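PDB 4ZAS: CalS13 from Micromonospora echinospora, which probably acts as a pyridoxal phosphate-dependent sugar aminotransferase, transferring an amino group to a dTDP-linked keto sugar. Local coordinates for residues A[144-156]-A[176-189]. Numbering follows the deposited sequence.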
ATOM      1  N   LEU A 144       2.846 -13.631  28.095  1.00 48.03           N
ATOM      2  CA  LEU A 144       1.688 -14.475  27.817  1.00 49.17           C
ATOM      3  C   LEU A 144       0.766 -14.674  29.020  1.00 51.60           C
ATOM      4  O   LEU A 144      -0.413 -15.019  28.860  1.00 52.06           O
ATOM      5  CB  LEU A 144       2.158 -15.820  27.296  1.00 44.59           C
ATOM      6  CG  LEU A 144       2.872 -15.636  25.967  1.00 40.78           C
ATOM      7  CD1 LEU A 144       3.128 -16.976  25.368  1.00 39.31           C
ATOM      8  CD2 LEU A 144       2.010 -14.784  25.049  1.00 44.22           C
ATOM      9  N   ASP A 145       1.293 -14.419  30.213  1.00 52.53           N
ATOM     10  CA  ASP A 145       0.484 -14.489  31.419  1.00 51.02           C
ATOM     11  C   ASP A 145      -0.319 -13.207  31.558  1.00 55.32           C
ATOM     12  O   ASP A 145      -1.460 -13.240  32.017  1.00 68.99           O
ATOM     13  CB  ASP A 145       1.356 -14.713  32.652  1.00 59.19           C
ATOM     14  CG  ASP A 145       2.001 -16.084  32.671  1.00 63.39           C
ATOM     15  OD1 ASP A 145       1.294 -17.095  32.435  1.00 62.31           O
ATOM     16  OD2 ASP A 145       3.229 -16.138  32.889  1.00 62.64           O
ATOM     17  N   ASP A 146       0.270 -12.078  31.171  1.00 50.26           N
ATOM     18  CA  ASP A 146      -0.486 -10.829  31.143  1.00 52.62           C
ATOM     19  C   ASP A 146      -1.589 -10.896  30.088  1.00 45.21           C
ATOM     20  O   ASP A 146      -2.680 -10.359  30.280  1.00 40.54           O
ATOM     21  CB  ASP A 146       0.405  -9.629  30.859  1.00 51.91           C
ATOM     22  CG  ASP A 146      -0.326  -8.307  31.070  1.00 52.91           C
ATOM     23  OD1 ASP A 146      -1.053  -8.167  32.084  1.00 53.24           O
ATOM     24  OD2 ASP A 146      -0.208  -7.430  30.192  1.00 51.67           O
ATOM     25  N   LEU A 147      -1.277 -11.542  28.967  1.00 44.35           N
ATOM     26  CA  LEU A 147      -2.241 -11.774  27.904  1.00 40.56           C
ATOM     27  C   LEU A 147      -3.440 -12.549  28.419  1.00 51.46           C
ATOM     28  O   LEU A 147      -4.589 -12.178  28.172  1.00 56.52           O
ATOM     29  CB  LEU A 147      -1.600 -12.535  26.751  1.00 40.13           C
ATOM     30  CG  LEU A 147      -2.579 -12.944  25.647  1.00 44.20           C
ATOM     31  CD1 LEU A 147      -3.123 -11.719  24.925  1.00 45.61           C
ATOM     32  CD2 LEU A 147      -1.915 -13.898  24.671  1.00 37.54           C
ATOM     33  N   ALA A 148      -3.160 -13.628  29.138  1.00 47.56           N
ATOM     34  CA  ALA A 148      -4.210 -14.483  29.670  1.00 49.07           C
ATOM     35  C   ALA A 148      -5.234 -13.705  30.501  1.00 54.17           C
ATOM     36  O   ALA A 148      -6.434 -13.974  30.431  1.00 51.48           O
ATOM     37  CB  ALA A 148      -3.594 -15.586  30.506  1.00 38.75           C
ATOM     38  N   ALA A 149      -4.752 -12.744  31.282  1.00 56.75           N
ATOM     39  CA  ALA A 149      -5.603 -11.954  32.171  1.00 55.28           C
ATOM     40  C   ALA A 149      -6.467 -10.935  31.392  1.00 55.58           C
ATOM     41  O   ALA A 149      -7.540 -10.536  31.841  1.00 54.33           O
ATOM     42  CB  ALA A 149      -4.746 -11.256  33.251  1.00 41.97           C
ATOM     43  N   LYS A 150      -5.981 -10.482  30.244  1.00 54.02           N
ATOM     44  CA  LYS A 150      -6.642  -9.388  29.540  1.00 48.86           C
ATOM     45  C   LYS A 150      -7.575  -9.863  28.428  1.00 57.33           C
ATOM     46  O   LYS A 150      -8.308  -9.065  27.844  1.00 67.31           O
ATOM     47  CB  LYS A 150      -5.579  -8.432  28.980  1.00 47.25           C
ATOM     48  CG  LYS A 150      -4.844  -7.677  30.077  1.00 44.92           C
ATOM     49  CD  LYS A 150      -3.772  -6.757  29.541  1.00 42.19           C
ATOM     50  CE  LYS A 150      -3.213  -5.898  30.659  1.00 39.06           C
ATOM     51  NZ  LYS A 150      -2.000  -5.213  30.206  1.00 42.06           N
ATOM     52  N   ILE A 151      -7.574 -11.162  28.144  1.00 56.08           N
ATOM     53  CA  ILE A 151      -8.467 -11.680  27.114  1.00 51.51           C
ATOM     54  C   ILE A 151      -9.882 -11.550  27.617  1.00 51.70           C
ATOM     55  O   ILE A 151     -10.180 -11.813  28.777  1.00 55.37           O
ATOM     56  CB  ILE A 151      -8.135 -13.112  26.719  1.00 50.12           C
ATOM     57  CG1 ILE A 151      -6.898 -13.118  25.828  1.00 46.95           C
ATOM     58  CG2 ILE A 151      -9.278 -13.714  25.932  1.00 49.22           C
ATOM     59  CD1 ILE A 151      -6.508 -14.490  25.366  1.00 54.23           C
ATOM     60  N   SER A 152     -10.733 -11.068  26.733  1.00 57.14           N
ATOM     61  CA  SER A 152     -12.079 -10.649  27.063  1.00 58.54           C
ATOM     62  C   SER A 152     -13.008 -11.067  25.917  1.00 57.08           C
ATOM     63  O   SER A 152     -12.533 -11.388  24.824  1.00 51.87           O
ATOM     64  CB  SER A 152     -12.082  -9.131  27.291  1.00 59.65           C
ATOM     65  OG  SER A 152     -13.373  -8.573  27.252  1.00 64.97           O
ATOM     66  N   PRO A 153     -14.328 -11.098  26.164  1.00 54.51           N
ATOM     67  CA  PRO A 153     -15.281 -11.271  25.060  1.00 49.99           C
ATOM     68  C   PRO A 153     -15.120 -10.198  23.976  1.00 54.82           C
ATOM     69  O   PRO A 153     -15.576 -10.402  22.850  1.00 57.65           O
ATOM     70  CB  PRO A 153     -16.644 -11.133  25.745  1.00 46.16           C
ATOM     71  CG  PRO A 153     -16.402 -11.564  27.138  1.00 52.91           C
ATOM     72  CD  PRO A 153     -14.990 -11.155  27.479  1.00 54.77           C
ATOM     73  N   ALA A 154     -14.475  -9.084  24.324  1.00 47.07           N
ATOM     74  CA  ALA A 154     -14.247  -7.971  23.411  1.00 44.83           C
ATOM     75  C   ALA A 154     -13.023  -8.148  22.521  1.00 48.10           C
ATOM     76  O   ALA A 154     -12.820  -7.387  21.580  1.00 51.30           O
ATOM     77  CB  ALA A 154     -14.124  -6.679  24.201  1.00 45.22           C
ATOM     78  N   THR A 155     -12.186  -9.124  22.833  1.00 46.98           N
ATOM     79  CA  THR A 155     -10.990  -9.363  22.040  1.00 42.06           C
ATOM     80  C   THR A 155     -11.342  -9.955  20.684  1.00 53.63           C
ATOM     81  O   THR A 155     -11.786 -11.100  20.618  1.00 62.69           O
ATOM     82  CB  THR A 155     -10.035 -10.320  22.754  1.00 43.75           C
ATOM     83  OG1 THR A 155      -9.800  -9.862  24.097  1.00 50.16           O
ATOM     84  CG2 THR A 155      -8.716 -10.430  21.992  1.00 38.18           C
ATOM     85  N   ARG A 156     -11.153  -9.201  19.603  1.00 45.60           N
ATOM     86  CA  ARG A 156     -11.422  -9.744  18.276  1.00 37.52           C
ATOM     87  C   ARG A 156     -10.192 -10.447  17.763  1.00 39.50           C
ATOM     88  O   ARG A 156     -10.274 -11.421  17.010  1.00 43.84           O
ATOM     89  CB  ARG A 156     -11.830  -8.650  17.296  1.00 36.28           C
ATOM     90  CG  ARG A 156     -13.060  -7.919  17.726  1.00 43.79           C
ATOM     91  CD  ARG A 156     -14.308  -8.766  17.555  1.00 47.64           C
ATOM     92  NE  ARG A 156     -15.453  -8.081  18.136  1.00 53.89           N
ATOM     93  CZ  ARG A 156     -15.878  -8.279  19.383  1.00 59.83           C
ATOM     94  NH1 ARG A 156     -15.276  -9.178  20.154  1.00 56.49           N
ATOM     95  NH2 ARG A 156     -16.917  -7.600  19.856  1.00 61.60           N
ATOM     96  N   VAL A 176      -2.947 -20.646  26.200  1.00 45.84           N
ATOM     97  CA  VAL A 176      -3.475 -19.506  26.922  1.00 40.47           C
ATOM     98  C   VAL A 176      -4.721 -18.992  26.205  1.00 42.79           C
ATOM     99  O   VAL A 176      -5.741 -18.724  26.839  1.00 45.38           O
ATOM    100  CB  VAL A 176      -2.393 -18.438  27.102  1.00 35.86           C
ATOM    101  CG1 VAL A 176      -2.995 -17.100  27.414  1.00 41.22           C
ATOM    102  CG2 VAL A 176      -1.457 -18.866  28.195  1.00 36.91           C
ATOM    103  N   VAL A 177      -4.658 -18.859  24.883  1.00 45.61           N
ATOM    104  CA  VAL A 177      -5.835 -18.408  24.156  1.00 43.99           C
ATOM    105  C   VAL A 177      -6.975 -19.397  24.300  1.00 48.53           C
ATOM    106  O   VAL A 177      -8.118 -18.993  24.507  1.00 59.12           O
ATOM    107  CB  VAL A 177      -5.536 -18.180  22.672  1.00 40.76           C
ATOM    108  CG1 VAL A 177      -6.831 -17.993  21.898  1.00 39.95           C
ATOM    109  CG2 VAL A 177      -4.612 -16.975  22.493  1.00 33.54           C
ATOM    110  N   ASP A 178      -6.661 -20.687  24.236  1.00 48.28           N
ATOM    111  CA  ASP A 178      -7.676 -21.734  24.314  1.00 47.09           C
ATOM    112  C   ASP A 178      -8.346 -21.782  25.679  1.00 51.91           C
ATOM    113  O   ASP A 178      -9.551 -22.021  25.759  1.00 60.44           O
ATOM    114  CB  ASP A 178      -7.082 -23.107  23.942  1.00 48.74           C
ATOM    115  CG  ASP A 178      -6.859 -23.254  22.430  1.00 53.38           C
ATOM    116  OD1 ASP A 178      -7.301 -22.364  21.673  1.00 49.30           O
ATOM    117  OD2 ASP A 178      -6.256 -24.252  21.985  1.00 60.95           O
ATOM    118  N   ARG A 179      -7.576 -21.592  26.750  1.00 50.70           N
ATOM    119  CA  ARG A 179      -8.136 -21.591  28.110  1.00 52.19           C
ATOM    120  C   ARG A 179      -8.989 -20.337  28.375  1.00 50.99           C
ATOM    121  O   ARG A 179     -10.083 -20.433  28.923  1.00 54.16           O
ATOM    122  CB  ARG A 179      -7.018 -21.748  29.150  1.00 57.10           C
ATOM    123  CG  ARG A 179      -7.476 -21.750  30.605  1.00 71.32           C
ATOM    124  CD  ARG A 179      -6.288 -21.863  31.562  1.00 82.29           C
ATOM    125  NE  ARG A 179      -6.672 -22.158  32.944  1.00 95.49           N
ATOM    126  CZ  ARG A 179      -6.840 -23.379  33.441  1.00105.32           C
ATOM    127  NH1 ARG A 179      -6.693 -24.437  32.657  1.00106.24           N
ATOM    128  NH2 ARG A 179      -7.181 -23.538  34.716  1.00109.13           N
ATOM    129  N   ALA A 180      -8.494 -19.172  27.975  1.00 51.38           N
ATOM    130  CA  ALA A 180      -9.195 -17.904  28.211  1.00 49.22           C
ATOM    131  C   ALA A 180     -10.533 -17.804  27.461  1.00 53.54           C
ATOM    132  O   ALA A 180     -11.468 -17.150  27.925  1.00 56.23           O
ATOM    133  CB  ALA A 180      -8.294 -16.724  27.824  1.00 39.39           C
ATOM    134  N   THR A 181     -10.612 -18.414  26.284  1.00 53.22           N
ATOM    135  CA  THR A 181     -11.778 -18.249  25.426  1.00 51.45           C
ATOM    136  C   THR A 181     -12.648 -19.511  25.334  1.00 58.49           C
ATOM    137  O   THR A 181     -13.320 -19.737  24.338  1.00 60.18           O
ATOM    138  CB  THR A 181     -11.336 -17.836  24.009  1.00 47.55           C
ATOM    139  OG1 THR A 181     -10.666 -18.932  23.368  1.00 49.40           O
ATOM    140  CG2 THR A 181     -10.385 -16.668  24.085  1.00 35.93           C
ATOM    141  N   ALA A 182     -12.697 -20.283  26.410  1.00 67.81           N
ATOM    142  CA  ALA A 182     -13.406 -21.559  26.414  1.00 68.40           C
ATOM    143  C   ALA A 182     -14.879 -21.446  26.010  1.00 76.93           C
ATOM    144  O   ALA A 182     -15.319 -22.147  25.103  1.00 91.14           O
ATOM    145  CB  ALA A 182     -13.290 -22.204  27.763  1.00 59.68           C
ATOM    146  N   GLY A 183     -15.644 -20.576  26.661  1.00 69.75           N
ATOM    147  CA  GLY A 183     -17.061 -20.473  26.342  1.00 71.01           C
ATOM    148  C   GLY A 183     -17.444 -19.550  25.191  1.00 73.30           C
ATOM    149  O   GLY A 183     -18.573 -19.579  24.706  1.00 71.62           O
ATOM    150  N   TYR A 184     -16.474 -18.770  24.729  1.00 74.03           N
ATOM    151  CA  TYR A 184     -16.712 -17.575  23.919  1.00 74.56           C
ATOM    152  C   TYR A 184     -17.509 -17.674  22.607  1.00 82.59           C
ATOM    153  O   TYR A 184     -17.856 -16.644  22.028  1.00 91.48           O
ATOM    154  CB  TYR A 184     -15.354 -16.949  23.587  1.00 66.01           C
ATOM    155  CG  TYR A 184     -14.754 -16.119  24.696  1.00 64.80           C
ATOM    156  CD1 TYR A 184     -15.279 -16.145  25.985  1.00 60.63           C
ATOM    157  CD2 TYR A 184     -13.672 -15.286  24.444  1.00 62.61           C
ATOM    158  CE1 TYR A 184     -14.732 -15.370  26.985  1.00 60.22           C
ATOM    159  CE2 TYR A 184     -13.119 -14.513  25.437  1.00 59.19           C
ATOM    160  CZ  TYR A 184     -13.651 -14.556  26.697  1.00 58.49           C
ATOM    161  OH  TYR A 184     -13.087 -13.773  27.670  1.00 57.94           O
ATOM    162  N   ASP A 185     -17.762 -18.880  22.120  1.00 83.44           N
ATOM    163  CA  ASP A 185     -18.561 -19.108  20.901  1.00 92.99           C
ATOM    164  C   ASP A 185     -17.881 -18.575  19.614  1.00 83.47           C
ATOM    165  O   ASP A 185     -18.270 -18.948  18.505  1.00 83.62           O
ATOM    166  CB  ASP A 185     -20.010 -18.569  21.073  1.00106.62           C
ATOM    167  CG  ASP A 185     -20.216 -17.144  20.561  1.00106.89           C
ATOM    168  OD1 ASP A 185     -20.164 -16.920  19.335  1.00106.55           O
ATOM    169  OD2 ASP A 185     -20.502 -16.257  21.396  1.00107.03           O
ATOM    170  N   ARG A 186     -16.873 -17.721  19.745  1.00 73.24           N
ATOM    171  CA  ARG A 186     -15.890 -17.611  18.671  1.00 70.19           C
ATOM    172  C   ARG A 186     -14.522 -17.206  19.219  1.00 62.14           C
ATOM    173  O   ARG A 186     -14.380 -16.245  19.986  1.00 62.08           O
ATOM    174  CB  ARG A 186     -16.337 -16.651  17.559  1.00 73.90           C
ATOM    175  CG  ARG A 186     -16.367 -15.181  17.880  1.00 79.65           C
ATOM    176  CD  ARG A 186     -16.782 -14.400  16.635  1.00 88.67           C
ATOM    177  NE  ARG A 186     -15.933 -14.711  15.481  1.00 94.28           N
ATOM    178  CZ  ARG A 186     -16.369 -14.798  14.223  1.00 92.69           C
ATOM    179  NH1 ARG A 186     -17.659 -14.621  13.945  1.00 93.79           N
ATOM    180  NH2 ARG A 186     -15.517 -15.086  13.243  1.00 83.19           N
ATOM    181  N   ARG A 187     -13.525 -17.995  18.841  1.00 51.49           N
ATOM    182  CA  ARG A 187     -12.139 -17.766  19.213  1.00 50.54           C
ATOM    183  C   ARG A 187     -11.599 -16.503  18.531  1.00 52.10           C
ATOM    184  O   ARG A 187     -11.792 -16.318  17.341  1.00 48.47           O
ATOM    185  CB  ARG A 187     -11.299 -18.988  18.825  1.00 43.24           C
ATOM    186  CG  ARG A 187      -9.925 -19.086  19.463  1.00 37.47           C
ATOM    187  CD  ARG A 187      -9.300 -20.395  19.044  1.00 37.31           C
ATOM    188  NE  ARG A 187      -7.962 -20.622  19.585  1.00 42.81           N
ATOM    189  CZ  ARG A 187      -6.846 -20.130  19.059  1.00 44.05           C
ATOM    190  NH1 ARG A 187      -5.675 -20.407  19.620  1.00 38.48           N
ATOM    191  NH2 ARG A 187      -6.895 -19.361  17.975  1.00 47.56           N
ATOM    192  N   PRO A 188     -10.939 -15.619  19.290  1.00 51.81           N
ATOM    193  CA  PRO A 188     -10.359 -14.452  18.635  1.00 48.25           C
ATOM    194  C   PRO A 188      -9.319 -14.851  17.622  1.00 46.96           C
ATOM    195  O   PRO A 188      -8.765 -15.954  17.699  1.00 47.34           O
ATOM    196  CB  PRO A 188      -9.707 -13.684  19.784  1.00 47.51           C
ATOM    197  CG  PRO A 188      -9.448 -14.716  20.813  1.00 50.26           C
ATOM    198  CD  PRO A 188     -10.623 -15.652  20.725  1.00 47.37           C
ATOM    199  N   LEU A 189      -9.088 -13.960  16.664  1.00 46.50           N
ATOM    200  CA  LEU A 189      -8.092 -14.176  15.622  1.00 50.19           C
ATOM    201  C   LEU A 189      -6.684 -14.063  16.200  1.00 53.23           C
ATOM    202  O   LEU A 189      -6.368 -13.088  16.879  1.00 59.11           O
ATOM    203  CB  LEU A 189      -8.255 -13.142  14.508  1.00 43.15           C
ATOM    204  CG  LEU A 189      -7.319 -13.314  13.319  1.00 35.93           C
ATOM    205  CD1 LEU A 189      -7.689 -14.570  12.561  1.00 35.22           C
ATOM    206  CD2 LEU A 189      -7.331 -12.100  12.407  1.00 36.91           C
TER
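Ile151 packs against Ala180, Thr181 and Val177 where helix 144-150 runs alongside the end of helix 170-180, the helix of the beta-alpha-beta unit formed by parallel strands 155-161 and 189-193. The short helical segments run in roughly the same direction, with axes 9.4 Å apart at closest approach. Between them, Val176 CG1 reaches Ala148 CB at 3.5 Å and also touches the carbonyl oxygen of Leu144.

Traced outward, Ile151 first meets the methyl of Ala180 with its CB. A chi1 of -76° puts Ile151 CG2 opposite the backbone N, where it touches Thr181 CG2 at 3.7 Å, Ala180 CB and the CE2 corner of the Tyr184 ring. CG1 carries the other branch to its tip, where Ile151 CD1 lies 3.8 Å from Ala180 CB and grazes Val177. Beyond Thr181 CG2, Thr181 OG1 donates to Val177 O, which also accepts from Thr181 N on the other face of its carbonyl plane.

Past the helix, Pro153 covers Tyr184: its CA stands 4.2 Å from the ring centroid and 25° off the ring normal, a CH-pi contact. Thr181 CA and Ala180 O lie on the opposite face, toward the rim, so the ring lies between Pro153 and the end of its own helix. Ser152 to Thr155 form a type I beta turn leading into strand 155-161, within which Ser152 OG accepts from Ala154 N in an ST turn.

At that strand, Pro188 CB approaches Thr155 O at 3.4 Å. Parallel strand pairing begins beside it: Leu189 N donates to Arg156 O at 2.8 Å, with an N-H...O angle of 164°.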